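Local atomic coordinates of glutathione peroxidase-like protein (Trypanosoma brucei, PDB entry 3DWV), a protein that probably reduces hydroperoxides as a glutathione peroxidase-type enzyme that depends on tryparedoxin. Residues P128-E131 and Y132-K135. The protein carries 1 engineered substitution. Residues are numbered along the deposited sequence; the frame is centred on the assembly and turned at random.
Sequences PLYE and YMKK
Lys134 and Glu131, three residues apart on helix 128-136, form a salt bridge. Lys134 NZ lies 2.9 Å from Glu131 OE2 and approaches it almost straight on, in line with the C-O bond. Glu131 reaches it by folding back at chi2 (-68°). The ammonium also donates to Val121 O and Asn122 OD1, so three oxygens grip it and tie the helix to the preceding loop. The backbone carries the regular i to i+4 bonds of an alpha helix. Tyr132 N to Pro128 O and Lys134 N to Tyr130 O are each 2.8 Å, and Met133 N to Leu129 O is 2.9 Å. Lys135 N to Glu131 O is longer, at 3.1 Å.

On the buried side, Met133 lays its methyl over one face of the Tyr130 ring. CE sits 3.6 Å from the ring centroid and 9° off the normal, a CH-pi contact. The sulfur stands farther out above the same face, so the pair is also a Met-aromatic contact. The chi3 bend of Met133 (-54°) turns CE down onto the ring. In the modelled conformer, Leu129 CG comes within 4.2 Å of Met133 CE. Lys134 CD lies at the ring's edge, 4.1 Å from Tyr130 CB.

This helix packs on the central sheet of the thioredoxin-like fold. Tyr130 and Met133 rest on Ile51 of strand 49-54 and Phe153 of strand 152-155. Tyr132 meets the Phe29 ring and, with Met133, touches Pro161 of strand 161-165.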
ATOM      1  N   PRO A 128       5.102  -6.243  10.231  1.00 10.94           N
ATOM      2  CA  PRO A 128       5.944  -7.210   9.496  1.00 11.14           C
ATOM      3  C   PRO A 128       5.596  -7.356   8.029  1.00  9.89           C
ATOM      4  O   PRO A 128       6.553  -7.632   7.271  1.00 12.02           O
ATOM      5  CB  PRO A 128       5.739  -8.538  10.269  1.00 13.44           C
ATOM      6  CG  PRO A 128       5.380  -8.102  11.666  1.00 13.43           C
ATOM      7  CD  PRO A 128       4.540  -6.833  11.464  1.00 11.72           C
ATOM      8  N   LEU A 129       4.357  -7.164   7.605  1.00 10.81           N
ATOM      9  CA  LEU A 129       4.063  -7.293   6.175  0.50  9.36           C
ATOM     10  C   LEU A 129       4.841  -6.214   5.433  1.00 10.62           C
ATOM     11  O   LEU A 129       5.335  -6.485   4.333  1.00  9.74           O
ATOM     12  CB  LEU A 129       2.562  -7.204   5.890  0.50  9.56           C
ATOM     13  CG  LEU A 129       2.084  -6.852   4.480  0.50  6.47           C
ATOM     14  CD1 LEU A 129       2.012  -8.069   3.563  0.50  9.79           C
ATOM     15  CD2 LEU A 129       0.704  -6.196   4.555  0.50  9.75           C
ATOM     16  N   TYR A 130       4.937  -5.017   6.021  1.00  8.86           N
ATOM     17  CA  TYR A 130       5.683  -3.921   5.392  1.00  9.44           C
ATOM     18  C   TYR A 130       7.180  -4.236   5.414  1.00  9.50           C
ATOM     19  O   TYR A 130       7.940  -4.010   4.462  1.00 10.63           O
ATOM     20  CB  TYR A 130       5.303  -2.548   6.045  1.00 10.77           C
ATOM     21  CG  TYR A 130       4.262  -1.938   5.131  1.00  9.43           C
ATOM     22  CD1 TYR A 130       2.923  -2.281   5.246  1.00 10.41           C
ATOM     23  CD2 TYR A 130       4.643  -1.051   4.141  1.00  8.77           C
ATOM     24  CE1 TYR A 130       1.976  -1.747   4.402  1.00 10.32           C
ATOM     25  CE2 TYR A 130       3.677  -0.529   3.290  1.00  8.97           C
ATOM     26  CZ  TYR A 130       2.338  -0.868   3.416  1.00 10.80           C
ATOM     27  OH  TYR A 130       1.369  -0.342   2.584  1.00 11.11           O
ATOM     28  N   GLU A 131       7.685  -4.768   6.531  1.00 11.43           N
ATOM     29  CA  GLU A 131       9.103  -5.156   6.582  1.00 11.62           C
ATOM     30  C   GLU A 131       9.396  -6.155   5.491  1.00 12.29           C
ATOM     31  O   GLU A 131      10.450  -6.024   4.820  1.00 13.39           O
ATOM     32  CB  GLU A 131       9.445  -5.667   7.989  1.00 16.07           C
ATOM     33  CG  GLU A 131       9.292  -4.411   8.904  1.00 18.92           C
ATOM     34  CD  GLU A 131      10.362  -3.380   8.612  1.00 21.59           C
ATOM     35  OE1 GLU A 131      11.395  -3.550   9.327  1.00 31.36           O
ATOM     36  OE2 GLU A 131      10.344  -2.407   7.792  1.00 18.66           O
ATOM     37  N   TYR A 132       8.460  -7.078   5.308  1.00 10.97           N
ATOM     38  CA  TYR A 132       8.675  -8.009   4.177  1.00 10.19           C
ATOM     39  C   TYR A 132       8.622  -7.362   2.809  1.00 11.36           C
ATOM     40  O   TYR A 132       9.495  -7.627   1.958  1.00 11.39           O
ATOM     41  CB  TYR A 132       7.605  -9.115   4.312  1.00 11.07           C
ATOM     42  CG  TYR A 132       7.512 -10.031   3.093  1.00 11.46           C
ATOM     43  CD1 TYR A 132       8.524 -10.938   2.761  1.00 13.84           C
ATOM     44  CD2 TYR A 132       6.388  -9.971   2.285  1.00 13.22           C
ATOM     45  CE1 TYR A 132       8.400 -11.762   1.641  1.00 12.48           C
ATOM     46  CE2 TYR A 132       6.251 -10.765   1.172  1.00 13.06           C
ATOM     47  CZ  TYR A 132       7.265 -11.653   0.863  1.00 12.21           C
ATOM     48  OH  TYR A 132       7.078 -12.428  -0.262  1.00 16.57           O
ATOM     49  N   MET A 133       7.595  -6.547   2.486  1.00 10.12           N
ATOM     50  CA  MET A 133       7.506  -5.967   1.146  1.00  9.17           C
ATOM     51  C   MET A 133       8.668  -5.012   0.899  1.00 10.45           C
ATOM     52  O   MET A 133       9.249  -4.986  -0.198  1.00 12.01           O
ATOM     53  CB  MET A 133       6.164  -5.211   0.997  1.00 11.28           C
ATOM     54  CG  MET A 133       4.969  -6.144   0.997  1.00 11.95           C
ATOM     55  SD  MET A 133       3.415  -5.307   0.587  1.00 12.14           S
ATOM     56  CE  MET A 133       3.307  -3.951   1.747  1.00 13.61           C
ATOM     57  N   LYS A 134       9.049  -4.225   1.930  1.00 10.34           N
ATOM     58  CA  LYS A 134      10.135  -3.246   1.765  1.00 11.47           C
ATOM     59  C   LYS A 134      11.474  -3.895   1.522  1.00 13.28           C
ATOM     60  O   LYS A 134      12.332  -3.376   0.771  1.00 14.81           O
ATOM     61  CB  LYS A 134      10.224  -2.360   3.022  1.00 12.18           C
ATOM     62  CG  LYS A 134       9.042  -1.391   3.177  1.00  9.74           C
ATOM     63  CD  LYS A 134       8.864  -1.014   4.652  1.00 14.01           C
ATOM     64  CE  LYS A 134       9.962  -0.111   5.155  1.00 17.15           C
ATOM     65  NZ  LYS A 134       9.775   0.216   6.609  1.00 12.29           N
ATOM     66  N   LYS A 135      11.709  -5.050   2.183  1.00 13.19           N
ATOM     67  CA  LYS A 135      13.035  -5.631   1.943  0.50 12.95           C
ATOM     68  C   LYS A 135      12.972  -6.407   0.633  1.00 13.62           C
ATOM     69  O   LYS A 135      14.014  -6.494  -0.050  1.00 12.76           O
ATOM     70  CB  LYS A 135      13.536  -6.466   3.103  0.50 14.43           C
ATOM     71  CG  LYS A 135      12.795  -7.763   3.368  0.50 16.25           C
ATOM     72  CD  LYS A 135      13.759  -8.793   3.950  0.50 20.73           C
ATOM     73  CE  LYS A 135      13.029 -10.090   4.275  0.50 21.49           C
ATOM     74  NZ  LYS A 135      11.866  -9.789   5.160  0.50 20.79           N
TER